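PDB 5LHF: N-(5'-phosphoribosyl)anthranilate isomerase from Thermococcus kodakarensis, which catalyses the isomerisation of N-(5-phospho-beta-D-ribosyl)anthranilate to 1-(2-carboxyphenylamino)-1-deoxy-D-ribulose 5-phosphate, a step of tryptophan biosynthesis. Local coordinates for residues 4-9 against 180-185; 165-170 against 200-205. All coordinates share one frame; numbering follows the deposited sequence.

Contact 1. Residues 4-9 against 180-185; sequences EFVKIC and AGVDVS
Phe5 to Ile8 pair with Gly181 to Val184 as parallel neighbours, their axes 4.7 Å apart at the closest and inclined by only 11°. These are the first and last strands of an eight-stranded TIM barrel, so their pairing closes the sheet. The backbone bonds alternate as parallel strands require: Val182 N binds Phe5 O, Lys7 N binds Val182 O, Val184 N binds Lys7 O and Cys9 N binds Val184 O. At the start of the pairing, Ala180 O accepts from Glu4 N at 3.0 Å and, weakly, from Phe5 N.

Side chains then split between the two faces. Val6, Ile8, Val182 and Val184 lie on the face packed by helix 196-207; Ile8 CG1 and Val184 CG1 meet at 3.9 Å, Val6 CG2 and Val182 CG2 at 4.1 Å, each pair projecting in the same direction. On the barrel-interior face, the CA of Gly181 sits at the edge of the Phe5 ring, while Lys7 and Asp183 run alongside each other. The Lys7 chain is extended up to a bend at chi4 (-84°), which turns NZ toward Asp183 OD1. The resulting salt bridge is buried, and Gln80 OE1 gives NZ a second partner. An alanine in place of Asp183 would probably leave the Lys7 ammonium without its counter-charge and set its chain freer to turn. Lys7 CG also lies 3.1 Å from Asp183 OD1, and NZ reaches this oxygen at 2.7 Å from its syn side, 29° out of the carboxylate plane.

Contact 2. Residues 165-170 against 200-205; sequences LTPENV and EAFMAV
The Phe202 ring meets the 165-170 segment mainly with its edge. Pro167 N lies in the ring plane, 4.0 Å from Phe202 CD2, with Thr166 C beside it and Leu165 CB near the plane at 4.1 Å from Phe202 CE2. Val170 CG2 comes in obliquely, 3.7 Å from Phe202 CE2, its side chain directed roughly perpendicular to that of Phe202. Phe202 CG is anti to its backbone N (chi1 -171°), which carries the ring off helix 196-207 to lie between the turn ahead of helix 170-177 and strand 181-184, whose Val182 and Val184 touch it. The contact thus joins the loop after the seventh barrel strand to the last helix.

Beside the ring, Pro167 CB rests against Ala201 CB at 3.9 Å. One turn along the helix, Val205 CG1 packs tightly on Val170 CG1 at 3.5 Å, the two side chains overlapping as they point contrary ways.

The turn organises its own polar groups. Thr166 OG1 accepts from Asn169 N in an ST motif, Asn169 OD1 accepts in turn from Thr166 N at 2.9 Å, the donor standing above the amide carbonyl plane, and Thr166 O accepts from both Asn169 N and Val170 N. Asn169 ND2 ties back to Gly164 O. No hydrogen bond links the two segments; the loop meets the helix by van der Waals packing, mostly of apolar side chains.

Contact 1 belongs to the barrel core, its centre about 7 Å from the centre of the chain, whereas contact 2 lies about 16 Å out, in the layer of loops and helices around the sheet, and is only partly buried. The two adjoin, with centres about 11 Å apart: Phe202 CZ packs on Val184 CB at 3.7 Å, and Leu165 O lies 3.3 Å from Val184 CG2. Helix 196-207 therefore serves both, backing the outer face of the closing strands and receiving the loop. Their chemistry follows their place: backbone hydrogen bonds, an interior ion pair and some aliphatic packing join the strands, whereas loop and helix meet without any hydrogen bond, mainly through hydrocarbon.

Contact 1. Residues 4-9 against 180-185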
loop_
_atom_site.group_PDB
_atom_site.type_symbol
_atom_site.label_atom_id
_atom_site.label_comp_id
_atom_site.label_asym_id
_atom_site.label_seq_id
_atom_site.Cartn_x
_atom_site.Cartn_y
_atom_site.Cartn_z
ATOM N N GLU A 4 -14.016 1.720 -0.384
ATOM C CA GLU A 4 -14.120 2.242 -1.740
ATOM C C GLU A 4 -12.906 1.948 -2.608
ATOM O O GLU A 4 -12.993 2.098 -3.834
ATOM C CB GLU A 4 -14.359 3.758 -1.714
ATOM C CG GLU A 4 -15.724 4.225 -1.154
ATOM C CD GLU A 4 -16.953 3.397 -1.562
ATOM O OE1 GLU A 4 -16.890 2.534 -2.466
ATOM O OE2 GLU A 4 -18.026 3.629 -0.958
ATOM N N PHE A 5 -11.792 1.530 -2.024
ATOM C CA PHE A 5 -10.542 1.416 -2.758
ATOM C C PHE A 5 -9.896 0.083 -2.421
ATOM O O PHE A 5 -9.722 -0.245 -1.249
ATOM C CB PHE A 5 -9.615 2.585 -2.401
ATOM C CG PHE A 5 -8.229 2.495 -2.988
ATOM C CD1 PHE A 5 -7.966 2.989 -4.259
ATOM C CD2 PHE A 5 -7.172 1.986 -2.238
ATOM C CE1 PHE A 5 -6.693 2.931 -4.785
ATOM C CE2 PHE A 5 -5.882 1.937 -2.756
ATOM C CZ PHE A 5 -5.642 2.410 -4.035
ATOM N N VAL A 6 -9.562 -0.696 -3.440
ATOM C CA VAL A 6 -8.870 -1.965 -3.247
ATOM C C VAL A 6 -7.621 -1.960 -4.109
ATOM O O VAL A 6 -7.704 -1.739 -5.322
ATOM C CB VAL A 6 -9.754 -3.166 -3.620
ATOM C CG1 VAL A 6 -8.978 -4.468 -3.400
ATOM C CG2 VAL A 6 -11.072 -3.125 -2.831
ATOM N N LYS A 7 -6.473 -2.212 -3.488
ATOM C CA LYS A 7 -5.199 -2.260 -4.190
ATOM C C LYS A 7 -4.611 -3.649 -4.002
ATOM O O LYS A 7 -4.574 -4.153 -2.876
ATOM C CB LYS A 7 -4.244 -1.186 -3.672
ATOM C CG LYS A 7 -2.831 -1.278 -4.256
ATOM C CD LYS A 7 -1.996 -0.026 -3.908
ATOM C CE LYS A 7 -0.509 -0.255 -4.161
ATOM N NZ LYS A 7 0.172 -0.946 -3.005
ATOM N N ILE A 8 -4.218 -4.294 -5.101
ATOM C CA ILE A 8 -3.510 -5.572 -5.038
ATOM C C ILE A 8 -2.076 -5.300 -5.456
ATOM O O ILE A 8 -1.801 -4.970 -6.621
ATOM C CB ILE A 8 -4.149 -6.654 -5.923
ATOM C CG1 ILE A 8 -5.573 -6.979 -5.440
ATOM C CG2 ILE A 8 -3.278 -7.905 -5.926
ATOM C CD1 ILE A 8 -6.369 -7.877 -6.390
ATOM N N CYS A 9 -1.161 -5.451 -4.516
ATOM C CA CYS A 9 0.206 -4.980 -4.691
ATOM C C CYS A 9 1.113 -6.129 -5.119
ATOM O O CYS A 9 0.808 -7.305 -4.903
ATOM C CB CYS A 9 0.730 -4.357 -3.395
ATOM S SG CYS A 9 2.332 -3.519 -3.594
ATOM N N ALA A 180 -10.945 3.414 4.429
ATOM C CA ALA A 180 -11.427 3.766 3.099
ATOM C C ALA A 180 -10.903 2.823 2.028
ATOM O O ALA A 180 -11.502 2.727 0.951
ATOM C CB ALA A 180 -11.043 5.202 2.750
ATOM N N GLY A 181 -9.806 2.124 2.300
ATOM C CA GLY A 181 -9.237 1.219 1.326
ATOM C C GLY A 181 -8.523 0.076 2.010
ATOM O O GLY A 181 -8.261 0.104 3.212
ATOM N N VAL A 182 -8.237 -0.958 1.225
ATOM C CA VAL A 182 -7.445 -2.082 1.696
ATOM C C VAL A 182 -6.406 -2.393 0.634
ATOM O O VAL A 182 -6.636 -2.175 -0.560
ATOM C CB VAL A 182 -8.293 -3.340 1.992
ATOM C CG1 VAL A 182 -9.173 -3.130 3.237
ATOM C CG2 VAL A 182 -9.143 -3.722 0.783
ATOM N N ASP A 183 -5.266 -2.916 1.089
ATOM C CA ASP A 183 -4.138 -3.316 0.255
ATOM C C ASP A 183 -3.749 -4.742 0.617
ATOM O O ASP A 183 -3.622 -5.065 1.803
ATOM C CB ASP A 183 -2.947 -2.366 0.463
ATOM C CG ASP A 183 -1.755 -2.727 -0.385
ATOM O OD1 ASP A 183 -1.677 -2.233 -1.519
ATOM O OD2 ASP A 183 -0.870 -3.471 0.091
ATOM N N VAL A 184 -3.561 -5.596 -0.394
ATOM C CA VAL A 184 -3.278 -7.014 -0.177
ATOM C C VAL A 184 -2.239 -7.464 -1.191
ATOM O O VAL A 184 -2.246 -7.006 -2.335
ATOM C CB VAL A 184 -4.563 -7.876 -0.287
ATOM C CG1 VAL A 184 -5.176 -7.780 -1.676
ATOM C CG2 VAL A 184 -4.293 -9.340 0.074
ATOM N N SER A 185 -1.352 -8.366 -0.774
ATOM C CA SER A 185 -0.363 -8.922 -1.690
ATOM C C SER A 185 -0.307 -10.436 -1.556
ATOM O O SER A 185 -0.963 -11.149 -2.326
ATOM C CB SER A 185 1.016 -8.303 -1.431
ATOM O OG SER A 185 1.968 -8.763 -2.385
#

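Contact 2. Residues 165-170 against 200-205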
loop_
_atom_site.group_PDB
_atom_site.type_symbol
_atom_site.label_atom_id
_atom_site.label_comp_id
_atom_site.label_asym_id
_atom_site.label_seq_id
_atom_site.Cartn_x
_atom_site.Cartn_y
_atom_site.Cartn_z
ATOM N N LEU A 165 -3.301 -9.045 5.180
ATOM C CA LEU A 165 -4.713 -9.280 4.903
ATOM C C LEU A 165 -4.877 -10.487 3.997
ATOM O O LEU A 165 -4.073 -10.713 3.090
ATOM C CB LEU A 165 -5.341 -8.052 4.244
ATOM C CG LEU A 165 -5.373 -6.826 5.140
ATOM C CD1 LEU A 165 -5.963 -5.617 4.402
ATOM C CD2 LEU A 165 -6.151 -7.138 6.432
ATOM N N THR A 166 -5.927 -11.260 4.241
ATOM C CA THR A 166 -6.199 -12.508 3.544
ATOM C C THR A 166 -7.707 -12.605 3.359
ATOM O O THR A 166 -8.459 -11.903 4.042
ATOM C CB THR A 166 -5.716 -13.737 4.333
ATOM O OG1 THR A 166 -6.529 -13.888 5.504
ATOM C CG2 THR A 166 -4.250 -13.609 4.758
ATOM N N PRO A 167 -8.181 -13.488 2.463
ATOM C CA PRO A 167 -9.637 -13.673 2.352
ATOM C C PRO A 167 -10.297 -14.039 3.667
ATOM O O PRO A 167 -11.452 -13.665 3.893
ATOM C CB PRO A 167 -9.769 -14.808 1.326
ATOM C CG PRO A 167 -8.564 -14.666 0.476
ATOM C CD PRO A 167 -7.466 -14.274 1.443
ATOM N N GLU A 168 -9.581 -14.739 4.546
ATOM C CA GLU A 168 -10.151 -15.220 5.801
ATOM C C GLU A 168 -10.192 -14.159 6.894
ATOM O O GLU A 168 -11.050 -14.242 7.781
ATOM C CB GLU A 168 -9.363 -16.431 6.312
ATOM C CG GLU A 168 -9.466 -17.657 5.424
ATOM C CD GLU A 168 -8.530 -17.602 4.223
ATOM O OE1 GLU A 168 -7.776 -16.607 4.074
ATOM O OE2 GLU A 168 -8.546 -18.559 3.423
ATOM N N ASN A 169 -9.286 -13.175 6.881
ATOM C CA ASN A 169 -9.251 -12.225 7.985
ATOM C C ASN A 169 -9.629 -10.800 7.597
ATOM O O ASN A 169 -9.770 -9.957 8.488
ATOM C CB ASN A 169 -7.866 -12.240 8.674
ATOM C CG ASN A 169 -6.753 -11.573 7.855
ATOM O OD1 ASN A 169 -6.982 -10.822 6.904
ATOM N ND2 ASN A 169 -5.524 -11.854 8.249
ATOM N N VAL A 170 -9.837 -10.513 6.309
ATOM C CA VAL A 170 -10.056 -9.121 5.918
ATOM C C VAL A 170 -11.406 -8.600 6.403
ATOM O O VAL A 170 -11.546 -7.398 6.672
ATOM C CB VAL A 170 -9.890 -8.948 4.395
ATOM C CG1 VAL A 170 -11.067 -9.533 3.639
ATOM C CG2 VAL A 170 -9.699 -7.476 4.058
ATOM N N GLU A 200 -11.000 -13.513 -5.982
ATOM C CA GLU A 200 -12.458 -13.451 -5.922
ATOM C C GLU A 200 -12.964 -13.668 -4.502
ATOM O O GLU A 200 -13.963 -13.066 -4.094
ATOM C CB GLU A 200 -13.066 -14.452 -6.897
ATOM C CG GLU A 200 -12.814 -14.024 -8.325
ATOM C CD GLU A 200 -13.623 -14.800 -9.349
ATOM O OE1 GLU A 200 -13.996 -15.962 -9.071
ATOM O OE2 GLU A 200 -13.867 -14.243 -10.438
ATOM N N ALA A 201 -12.288 -14.527 -3.732
ATOM C CA ALA A 201 -12.699 -14.726 -2.343
ATOM C C ALA A 201 -12.473 -13.464 -1.529
ATOM O O ALA A 201 -13.292 -13.123 -0.665
ATOM C CB ALA A 201 -11.940 -15.899 -1.723
ATOM N N PHE A 202 -11.348 -12.776 -1.775
ATOM C CA PHE A 202 -11.058 -11.509 -1.109
ATOM C C PHE A 202 -12.089 -10.445 -1.477
ATOM O O PHE A 202 -12.650 -9.768 -0.605
ATOM C CB PHE A 202 -9.641 -11.059 -1.500
ATOM C CG PHE A 202 -9.133 -9.881 -0.722
ATOM C CD1 PHE A 202 -9.324 -8.587 -1.192
ATOM C CD2 PHE A 202 -8.435 -10.068 0.463
ATOM C CE1 PHE A 202 -8.835 -7.511 -0.495
ATOM C CE2 PHE A 202 -7.946 -8.981 1.177
ATOM C CZ PHE A 202 -8.152 -7.711 0.700
ATOM N N MET A 203 -12.362 -10.296 -2.774
ATOM C CA MET A 203 -13.274 -9.248 -3.218
ATOM C C MET A 203 -14.683 -9.483 -2.689
ATOM O O MET A 203 -15.397 -8.526 -2.365
ATOM C CB MET A 203 -13.278 -9.180 -4.745
ATOM C CG MET A 203 -11.943 -8.790 -5.351
ATOM S SD MET A 203 -11.311 -7.207 -4.770
ATOM C CE MET A 203 -12.542 -6.058 -5.382
ATOM N N ALA A 204 -15.100 -10.748 -2.603
ATOM C CA ALA A 204 -16.418 -11.065 -2.068
ATOM C C ALA A 204 -16.600 -10.480 -0.676
ATOM O O ALA A 204 -17.652 -9.912 -0.364
ATOM C CB ALA A 204 -16.611 -12.576 -2.043
ATOM N N VAL A 205 -15.574 -10.593 0.171
ATOM C CA VAL A 205 -15.670 -10.046 1.524
ATOM C C VAL A 205 -15.739 -8.528 1.486
ATOM O O VAL A 205 -16.507 -7.901 2.233
ATOM C CB VAL A 205 -14.486 -10.520 2.385
ATOM C CG1 VAL A 205 -14.588 -9.902 3.766
ATOM C CG2 VAL A 205 -14.466 -12.038 2.494
#